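Local atomic coordinates of TRAP solute Binding Protein (Uncultured marine bacterium, PDB entry 5I7I), a protein that binds aromatic acids such as 3-hydroxybenzoate, probably delivering them to a TRAP transporter for uptake into the cell. Residues 30-35 / 87-92; 137-142 / 238-243; 221-226 / 289-294. One frame throughout, in Å; residues are numbered along the deposited sequence.

Overall arrangement
The three contacts sample both lobes of a two-lobed solute-binding fold, with the aromatic acid held between them. Contacts 1 and 2 belong to one five-stranded mixed sheet, their centres 11 Å apart; strands 87-91 and 237-243 are neighbours there, and both contacts touch 3-hydroxybenzoate. Contact 3 is in the six-stranded sheet of the other lobe, its centre about 27 Å from that of contact 1 and 32 Å from that of contact 2. Along the chain contact 1 closes before contact 2 opens, whereas the segments of contacts 2 and 3 alternate. The chain therefore passes between lobes more than once, for instance from strand 223-227 to strand 237-243, consistent with lobes that close over the ligand.

Contact 1. Residues 30-35 / 87-92; sequences HSFPPM and IVWTVA. With 3HB (3-hydroxybenzoic acid), chain C.
Phe32 and Trp89 meet in the wall of the 3-hydroxybenzoate pocket, where two neighbouring parallel strands of a mixed sheet in the two-lobed solute-binding fold approach the ligand. Phe32 CZ rests 3.8 Å from Trp89 CZ3, the ring planes inclined at 37°. Both rings turn an edge to the ligand, Phe32 toward C6 and Trp89 toward C5, with Trp89 CH2 3.8 Å from ligand C5; Val91 CG2 comes within 3.9 Å of ligand C6 and also touches the edge of the Phe32 ring. Such apolar side chains suit the ligand's benzene ring, whose polar groups bond to Tyr94, Glu210 and Arg168.

Behind the rings, Pro33 and Ser31 add further contacts. Pro33 CG packs 3.9 Å from Trp89 CZ3, and Pro33 CD lies over the rim of one face of Phe32. Ser31 OG donates to Trp89 O at 2.7 Å, the donor tilted 30° from the carbonyl plane; this OG, anti to the backbone N (chi1 -168°), also lies in the plane of the indole, at its edge beside CE3. An alanine here would remove this donor, which would probably leave Trp89 O without its side-chain partner and a gap beside the indole edge. Further back, His30 turns its imidazole away to Gln79, while its backbone joins the strands: His30 N donates to Ile87 O at 2.9 Å, and Val88 CA approaches His30 O at 3.2 Å.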
loop_
_atom_site.group_PDB
_atom_site.type_symbol
_atom_site.label_atom_id
_atom_site.label_comp_id
_atom_site.label_asym_id
_atom_site.label_seq_id
_atom_site.Cartn_x
_atom_site.Cartn_y
_atom_site.Cartn_z
ATOM N N HIS A 30 -6.859 8.661 12.446
ATOM C CA HIS A 30 -5.656 8.090 13.037
ATOM C C HIS A 30 -4.850 7.349 11.972
ATOM O O HIS A 30 -5.420 6.634 11.146
ATOM C CB HIS A 30 -6.052 7.126 14.169
ATOM C CG HIS A 30 -4.969 6.892 15.166
ATOM N ND1 HIS A 30 -4.920 5.768 15.953
ATOM C CD2 HIS A 30 -3.915 7.656 15.542
ATOM C CE1 HIS A 30 -3.885 5.842 16.766
ATOM N NE2 HIS A 30 -3.247 6.975 16.526
ATOM N N SER A 31 -3.525 7.512 11.986
ATOM C CA SER A 31 -2.670 6.748 11.087
ATOM C C SER A 31 -1.265 6.695 11.664
ATOM O O SER A 31 -0.943 7.380 12.637
ATOM C CB SER A 31 -2.692 7.350 9.690
ATOM O OG SER A 31 -2.102 6.480 8.749
ATOM N N PHE A 32 -0.416 5.878 11.035
ATOM C CA PHE A 32 0.925 5.603 11.549
ATOM C C PHE A 32 2.042 6.480 10.978
ATOM O O PHE A 32 3.006 6.743 11.709
ATOM C CB PHE A 32 1.309 4.118 11.411
ATOM C CG PHE A 32 1.397 3.633 9.992
ATOM C CD1 PHE A 32 2.573 3.750 9.261
ATOM C CD2 PHE A 32 0.306 3.052 9.393
ATOM C CE1 PHE A 32 2.632 3.317 7.936
ATOM C CE2 PHE A 32 0.360 2.622 8.086
ATOM C CZ PHE A 32 1.522 2.746 7.354
ATOM N N PRO A 33 2.018 6.917 9.717
ATOM C CA PRO A 33 3.150 7.718 9.233
ATOM C C PRO A 33 3.207 9.052 9.950
ATOM O O PRO A 33 2.181 9.540 10.446
ATOM C CB PRO A 33 2.845 7.919 7.733
ATOM C CG PRO A 33 1.898 6.855 7.388
ATOM C CD PRO A 33 1.051 6.706 8.622
ATOM N N PRO A 34 4.375 9.684 10.004
ATOM C CA PRO A 34 4.448 11.033 10.563
ATOM C C PRO A 34 3.768 12.047 9.651
ATOM O O PRO A 34 3.474 11.792 8.472
ATOM C CB PRO A 34 5.953 11.284 10.666
ATOM C CG PRO A 34 6.538 10.436 9.585
ATOM C CD PRO A 34 5.694 9.195 9.574
ATOM N N MET A 35 3.516 13.221 10.242
ATOM C CA MET A 35 2.781 14.292 9.573
ATOM C C MET A 35 3.302 14.616 8.179
ATOM O O MET A 35 2.480 14.742 7.257
ATOM C CB MET A 35 2.791 15.503 10.526
ATOM C CG MET A 35 2.257 16.834 10.022
ATOM S SD MET A 35 2.276 18.077 11.361
ATOM C CE MET A 35 0.771 19.020 11.043
ATOM N N ILE A 87 -11.795 7.488 11.448
ATOM C CA ILE A 87 -11.216 7.290 10.118
ATOM C C ILE A 87 -9.776 6.841 10.300
ATOM O O ILE A 87 -9.066 7.346 11.178
ATOM C CB ILE A 87 -11.236 8.581 9.262
ATOM C CG1 ILE A 87 -12.633 9.204 9.219
ATOM C CG2 ILE A 87 -10.717 8.309 7.836
ATOM C CD1 ILE A 87 -12.648 10.570 8.559
ATOM N N VAL A 88 -9.330 5.904 9.459
ATOM C CA VAL A 88 -7.925 5.522 9.418
ATOM C C VAL A 88 -7.454 5.408 7.983
ATOM O O VAL A 88 -8.228 5.170 7.057
ATOM C CB VAL A 88 -7.595 4.227 10.178
ATOM C CG1 VAL A 88 -8.021 4.364 11.632
ATOM C CG2 VAL A 88 -8.241 3.041 9.512
ATOM N N TRP A 89 -6.136 5.577 7.823
ATOM C CA TRP A 89 -5.409 5.176 6.626
ATOM C C TRP A 89 -4.372 4.163 7.070
ATOM O O TRP A 89 -3.616 4.415 8.012
ATOM C CB TRP A 89 -4.749 6.376 5.952
ATOM C CG TRP A 89 -4.019 6.035 4.666
ATOM C CD1 TRP A 89 -4.524 6.102 3.413
ATOM C CD2 TRP A 89 -2.658 5.621 4.529
ATOM N NE1 TRP A 89 -3.576 5.733 2.496
ATOM C CE2 TRP A 89 -2.420 5.436 3.155
ATOM C CE3 TRP A 89 -1.622 5.384 5.426
ATOM C CZ2 TRP A 89 -1.182 5.039 2.659
ATOM C CZ3 TRP A 89 -0.404 4.966 4.937
ATOM C CH2 TRP A 89 -0.193 4.799 3.570
ATOM N N THR A 90 -4.348 3.003 6.418
ATOM C CA THR A 90 -3.398 1.989 6.840
ATOM C C THR A 90 -3.063 1.061 5.678
ATOM O O THR A 90 -3.559 1.221 4.566
ATOM C CB THR A 90 -3.959 1.239 8.049
ATOM O OG1 THR A 90 -2.913 0.421 8.578
ATOM C CG2 THR A 90 -5.161 0.388 7.670
ATOM N N VAL A 91 -2.190 0.092 5.958
ATOM C CA VAL A 91 -1.815 -0.960 5.013
ATOM C C VAL A 91 -2.595 -2.213 5.386
ATOM O O VAL A 91 -2.493 -2.685 6.521
ATOM C CB VAL A 91 -0.298 -1.227 5.045
ATOM C CG1 VAL A 91 0.083 -2.401 4.161
ATOM C CG2 VAL A 91 0.510 0.008 4.581
ATOM N N ALA A 92 -3.374 -2.754 4.443
ATOM C CA ALA A 92 -4.250 -3.885 4.748
ATOM C C ALA A 92 -3.465 -5.050 5.327
ATOM O O ALA A 92 -3.861 -5.653 6.332
ATOM C CB ALA A 92 -4.964 -4.347 3.480
HETATM C "C1'" 3HB C . 5.028 -0.002 3.449
HETATM O "O1'" 3HB C . 5.802 -0.577 2.642
HETATM O "O2'" 3HB C . 4.771 -0.529 4.563
HETATM C C1 3HB C . 4.446 1.367 3.122
HETATM C C2 3HB C . 4.599 1.880 1.835
HETATM C C3 3HB C . 4.089 3.116 1.521
HETATM C C4 3HB C . 3.453 3.863 2.477
HETATM C C5 3HB C . 3.295 3.353 3.762
HETATM C C6 3HB C . 3.793 2.109 4.091
HETATM O O3 3HB C . 4.248 3.602 0.244
#

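Contact 2. Residues 137-142 / 238-243; sequences KVLAVF and FLFLMN. With 3HB (3-hydroxybenzoic acid), chain C.
Leu139 sets its CD1 methyl squarely over one face of the Phe240 ring, 3.8 Å from the centroid and 12° off the normal, a CH-pi contact made by a residue of a classic beta bulge in this antiparallel strand pair. Phe43 and Trp47 each meet the Phe240 ring edge-to-face. Next along, Phe142 carries Phe238 CB over the rim of one face, and its CE2 lies 3.6 Å from Phe238 CD2, the ring planes at 72°. The Phe142 CG sits between its own N and carbonyl carbon (chi1 56°), a setting that swings the ring back over strand 237-243. Phe238 in turn spans from Phe142 to the pocket: Phe142 CD2 is at its edge, in plane, and so is the ligand hydroxyl, with Phe238 CZ 3.7 Å from O3. A flat, apolar phenylalanine can thus serve the core and the aromatic ligand together.

Beyond the aromatic layer, Val141 and Leu239 lie side by side on the other face of the sheet, where Val141 meets helix 114-126. At the far end the aliphatic part of Lys137 runs alongside Met242, while its amine reaches Asp259 in a salt bridge. The bulge itself shifts the register by one residue, because Leu139 and Ala140 both face Phe240: Phe240 O accepts from Leu139 N at 2.9 Å and from Ala140 N at 3.1 Å, the latter in the carbonyl plane on a lone pair.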
loop_
_atom_site.group_PDB
_atom_site.type_symbol
_atom_site.label_atom_id
_atom_site.label_comp_id
_atom_site.label_asym_id
_atom_site.label_seq_id
_atom_site.Cartn_x
_atom_site.Cartn_y
_atom_site.Cartn_z
ATOM N N LYS A 137 -17.174 1.442 6.715
ATOM C CA LYS A 137 -17.515 2.336 5.617
ATOM C C LYS A 137 -16.242 2.538 4.807
ATOM O O LYS A 137 -15.262 3.123 5.296
ATOM C CB LYS A 137 -18.056 3.673 6.136
ATOM C CG LYS A 137 -18.179 4.756 5.069
ATOM C CD LYS A 137 -19.140 4.402 3.947
ATOM C CE LYS A 137 -19.144 5.528 2.910
ATOM N NZ LYS A 137 -20.139 5.283 1.822
ATOM N N VAL A 138 -16.257 2.071 3.571
ATOM C CA VAL A 138 -15.085 2.188 2.714
ATOM C C VAL A 138 -15.060 3.600 2.152
ATOM O O VAL A 138 -16.029 4.045 1.522
ATOM C CB VAL A 138 -15.114 1.158 1.582
ATOM C CG1 VAL A 138 -13.952 1.394 0.604
ATOM C CG2 VAL A 138 -15.061 -0.261 2.139
ATOM N N LEU A 139 -13.965 4.322 2.392
ATOM C CA LEU A 139 -13.742 5.572 1.678
ATOM C C LEU A 139 -13.006 5.298 0.374
ATOM O O LEU A 139 -13.489 5.668 -0.702
ATOM C CB LEU A 139 -13.018 6.600 2.552
ATOM C CG LEU A 139 -13.713 6.897 3.889
ATOM C CD1 LEU A 139 -12.838 7.810 4.714
ATOM C CD2 LEU A 139 -15.102 7.496 3.681
ATOM N N ALA A 140 -11.870 4.609 0.433
ATOM C CA ALA A 140 -11.247 4.129 -0.793
ATOM C C ALA A 140 -10.265 3.045 -0.434
ATOM O O ALA A 140 -9.691 3.047 0.656
ATOM C CB ALA A 140 -10.503 5.246 -1.527
ATOM N N VAL A 141 -10.081 2.117 -1.365
ATOM C CA VAL A 141 -8.967 1.182 -1.353
ATOM C C VAL A 141 -8.119 1.472 -2.580
ATOM O O VAL A 141 -8.653 1.667 -3.679
ATOM C CB VAL A 141 -9.472 -0.268 -1.368
ATOM C CG1 VAL A 141 -8.310 -1.252 -1.348
ATOM C CG2 VAL A 141 -10.383 -0.522 -0.178
ATOM N N PHE A 142 -6.809 1.580 -2.374
ATOM C CA PHE A 142 -5.892 1.986 -3.430
ATOM C C PHE A 142 -4.510 1.450 -3.080
ATOM O O PHE A 142 -4.364 0.642 -2.160
ATOM C CB PHE A 142 -5.956 3.497 -3.665
ATOM C CG PHE A 142 -5.687 4.363 -2.463
ATOM C CD1 PHE A 142 -6.725 4.765 -1.630
ATOM C CD2 PHE A 142 -4.410 4.826 -2.195
ATOM C CE1 PHE A 142 -6.488 5.618 -0.576
ATOM C CE2 PHE A 142 -4.174 5.684 -1.141
ATOM C CZ PHE A 142 -5.219 6.062 -0.330
ATOM N N PHE A 238 -3.599 -0.176 0.317
ATOM C CA PHE A 238 -3.939 0.741 1.389
ATOM C C PHE A 238 -5.447 0.767 1.614
ATOM O O PHE A 238 -6.228 0.663 0.671
ATOM C CB PHE A 238 -3.532 2.158 0.993
ATOM C CG PHE A 238 -2.070 2.357 0.705
ATOM C CD1 PHE A 238 -1.091 1.843 1.537
ATOM C CD2 PHE A 238 -1.700 3.125 -0.379
ATOM C CE1 PHE A 238 0.256 2.083 1.281
ATOM C CE2 PHE A 238 -0.363 3.394 -0.646
ATOM C CZ PHE A 238 0.615 2.872 0.197
ATOM N N LEU A 239 -5.844 0.940 2.873
ATOM C CA LEU A 239 -7.242 1.062 3.258
ATOM C C LEU A 239 -7.458 2.448 3.833
ATOM O O LEU A 239 -6.762 2.856 4.769
ATOM C CB LEU A 239 -7.604 0.042 4.334
ATOM C CG LEU A 239 -7.275 -1.415 4.014
ATOM C CD1 LEU A 239 -7.606 -2.309 5.201
ATOM C CD2 LEU A 239 -8.033 -1.859 2.761
ATOM N N PHE A 240 -8.452 3.148 3.296
ATOM C CA PHE A 240 -8.903 4.439 3.815
ATOM C C PHE A 240 -10.351 4.198 4.218
ATOM O O PHE A 240 -11.220 4.028 3.358
ATOM C CB PHE A 240 -8.749 5.513 2.742
ATOM C CG PHE A 240 -9.005 6.941 3.217
ATOM C CD1 PHE A 240 -8.537 7.419 4.432
ATOM C CD2 PHE A 240 -9.673 7.826 2.364
ATOM C CE1 PHE A 240 -8.763 8.752 4.787
ATOM C CE2 PHE A 240 -9.903 9.117 2.720
ATOM C CZ PHE A 240 -9.465 9.580 3.928
ATOM N N LEU A 241 -10.584 4.082 5.528
ATOM C CA LEU A 241 -11.820 3.533 6.067
ATOM C C LEU A 241 -12.406 4.441 7.129
ATOM O O LEU A 241 -11.681 5.108 7.866
ATOM C CB LEU A 241 -11.538 2.193 6.761
ATOM C CG LEU A 241 -10.864 1.106 5.931
ATOM C CD1 LEU A 241 -10.645 -0.101 6.816
ATOM C CD2 LEU A 241 -11.694 0.752 4.730
ATOM N N MET A 242 -13.734 4.436 7.216
ATOM C CA MET A 242 -14.462 5.163 8.240
ATOM C C MET A 242 -15.262 4.169 9.068
ATOM O O MET A 242 -15.721 3.129 8.574
ATOM C CB MET A 242 -15.409 6.161 7.572
ATOM C CG MET A 242 -16.197 7.041 8.533
ATOM S SD MET A 242 -17.096 8.329 7.679
ATOM C CE MET A 242 -15.882 9.610 7.512
ATOM N N ASN A 243 -15.455 4.506 10.337
ATOM C CA ASN A 243 -16.299 3.686 11.192
ATOM C C ASN A 243 -17.725 3.679 10.653
ATOM O O ASN A 243 -18.287 4.731 10.327
ATOM C CB ASN A 243 -16.270 4.244 12.607
ATOM C CG ASN A 243 -17.232 3.523 13.538
ATOM O OD1 ASN A 243 -18.316 4.011 13.828
ATOM N ND2 ASN A 243 -16.833 2.351 13.999
HETATM C "C1'" 3HB C . 5.028 -0.002 3.449
HETATM O "O1'" 3HB C . 5.802 -0.577 2.642
HETATM O "O2'" 3HB C . 4.771 -0.529 4.563
HETATM C C1 3HB C . 4.446 1.367 3.122
HETATM C C2 3HB C . 4.599 1.880 1.835
HETATM C C3 3HB C . 4.089 3.116 1.521
HETATM C C4 3HB C . 3.453 3.863 2.477
HETATM C C5 3HB C . 3.295 3.353 3.762
HETATM C C6 3HB C . 3.793 2.109 4.091
HETATM O O3 3HB C . 4.248 3.602 0.244
#

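Contact 3. Residues 221-226 / 289-294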
loop_
_atom_site.group_PDB
_atom_site.type_symbol
_atom_site.label_atom_id
_atom_site.label_comp_id
_atom_site.label_asym_id
_atom_site.label_seq_id
_atom_site.Cartn_x
_atom_site.Cartn_y
_atom_site.Cartn_z
ATOM N N THR A 221 19.837 3.790 2.352
ATOM C CA THR A 221 20.083 2.867 1.256
ATOM C C THR A 221 20.483 3.663 0.024
ATOM O O THR A 221 19.815 4.639 -0.327
ATOM C CB THR A 221 18.868 1.976 0.944
ATOM O OG1 THR A 221 17.711 2.757 0.604
ATOM C CG2 THR A 221 18.568 1.060 2.117
ATOM N N LYS A 222 21.581 3.263 -0.610
ATOM C CA LYS A 222 22.072 3.946 -1.790
ATOM C C LYS A 222 21.941 3.130 -3.057
ATOM O O LYS A 222 22.153 3.670 -4.143
ATOM C CB LYS A 222 23.537 4.346 -1.596
ATOM C CG LYS A 222 23.752 5.346 -0.471
ATOM C CD LYS A 222 23.101 6.693 -0.779
ATOM C CE LYS A 222 23.258 7.676 0.362
ATOM N NZ LYS A 222 24.665 7.717 0.813
ATOM N N ALA A 223 21.595 1.856 -2.968
ATOM C CA ALA A 223 21.403 1.040 -4.156
ATOM C C ALA A 223 19.929 0.709 -4.308
ATOM O O ALA A 223 19.284 0.246 -3.363
ATOM C CB ALA A 223 22.228 -0.238 -4.079
ATOM N N HIS A 224 19.393 0.954 -5.498
ATOM C CA HIS A 224 17.971 0.835 -5.757
ATOM C C HIS A 224 17.763 0.130 -7.083
ATOM O O HIS A 224 18.414 0.461 -8.077
ATOM C CB HIS A 224 17.331 2.222 -5.791
ATOM C CG HIS A 224 17.758 3.096 -4.660
ATOM N ND1 HIS A 224 17.260 2.954 -3.389
ATOM C CD2 HIS A 224 18.660 4.099 -4.595
ATOM C CE1 HIS A 224 17.834 3.829 -2.585
ATOM N NE2 HIS A 224 18.692 4.537 -3.291
ATOM N N THR A 225 16.865 -0.852 -7.081
ATOM C CA THR A 225 16.540 -1.613 -8.276
ATOM C C THR A 225 15.045 -1.575 -8.527
ATOM O O THR A 225 14.241 -1.757 -7.608
ATOM C CB THR A 225 17.058 -3.051 -8.185
ATOM O OG1 THR A 225 18.457 -3.030 -8.443
ATOM C CG2 THR A 225 16.400 -3.978 -9.205
ATOM N N THR A 226 14.686 -1.336 -9.767
ATOM C CA THR A 226 13.320 -1.414 -10.228
ATOM C C THR A 226 13.256 -2.430 -11.362
ATOM O O THR A 226 14.239 -3.104 -11.670
ATOM C CB THR A 226 12.797 -0.031 -10.618
ATOM O OG1 THR A 226 11.383 -0.125 -10.784
ATOM C CG2 THR A 226 13.433 0.466 -11.918
ATOM N N GLY A 289 22.935 10.454 -3.750
ATOM C CA GLY A 289 23.993 9.563 -4.163
ATOM C C GLY A 289 23.550 8.165 -4.525
ATOM O O GLY A 289 24.400 7.265 -4.570
ATOM N N GLY A 290 22.284 7.958 -4.793
ATOM C CA GLY A 290 21.812 6.633 -5.100
ATOM C C GLY A 290 22.067 6.234 -6.538
ATOM O O GLY A 290 22.203 7.051 -7.453
ATOM N N THR A 291 22.071 4.923 -6.746
ATOM C CA THR A 291 22.001 4.330 -8.069
ATOM C C THR A 291 20.617 3.739 -8.267
ATOM O O THR A 291 19.954 3.330 -7.307
ATOM C CB THR A 291 23.041 3.215 -8.272
ATOM O OG1 THR A 291 22.930 2.229 -7.237
ATOM C CG2 THR A 291 24.453 3.779 -8.297
ATOM N N ILE A 292 20.189 3.691 -9.524
ATOM C CA ILE A 292 18.920 3.079 -9.874
ATOM C C ILE A 292 19.156 2.185 -11.074
ATOM O O ILE A 292 19.614 2.652 -12.132
ATOM C CB ILE A 292 17.798 4.116 -10.108
ATOM C CG1 ILE A 292 16.506 3.427 -10.564
ATOM C CG2 ILE A 292 18.183 5.155 -11.126
ATOM C CD1 ILE A 292 15.957 2.462 -9.583
ATOM N N HIS A 293 18.891 0.902 -10.894
ATOM C CA HIS A 293 19.120 -0.127 -11.888
ATOM C C HIS A 293 17.770 -0.738 -12.231
ATOM O O HIS A 293 16.971 -1.027 -11.341
ATOM C CB HIS A 293 20.039 -1.200 -11.307
ATOM C CG HIS A 293 20.398 -2.291 -12.268
ATOM N ND1 HIS A 293 21.062 -2.057 -13.448
ATOM C CD2 HIS A 293 20.195 -3.631 -12.208
ATOM C CE1 HIS A 293 21.246 -3.205 -14.082
ATOM N NE2 HIS A 293 20.725 -4.176 -13.352
ATOM N N SER A 294 17.525 -0.974 -13.509
ATOM C CA SER A 294 16.231 -1.459 -13.974
ATOM C C SER A 294 16.407 -2.832 -14.617
ATOM O O SER A 294 17.071 -2.962 -15.652
ATOM C CB SER A 294 15.628 -0.461 -14.957
ATOM O OG SER A 294 14.322 -0.876 -15.312
HETATM O O HOH W 1 21.225 0.208 -8.006
#
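His224 and Gly290 pack closely at the start of a parallel strand pair, in which strand 291-295 forms the outer edge of a six-stranded mixed sheet. Thr291 N donates to Lys222 O and Thr226 N to His293 O across the pair. The buried imidazole of His224 turns its edge to the second strand, His224 CD2 lying 3.1 Å from Thr291 O. Gly290 suits this place because a beta carbon there would fall 3.0 Å from His224 CD2, a clash. His224 ND1 is hydrogen-bonded to His150, and the ring meets Trp209. On the same face Ile292 CD1 bends back to within 4.0 Å of Thr226 CG2, and Ile292 also touches Leu286 of helix 264-287, the helix that Gly289 ends in a Schellman motif.

The solvent side is the edge strand itself: across from buried Ala223 and Thr225 stand exposed Thr291 and partly exposed His293. Thr225 OG1 stands 3.7 Å from His293 CB and is hydrogen-bonded to Ile156 O. With OG1 between the backbone N and the carbonyl carbon (chi1 54°), Thr291 turns this hydroxyl toward strand 223-227; Thr291 OG1 is 2.8 Å from a water that donates to His224 O, which also accepts from His293 N at 2.9 Å.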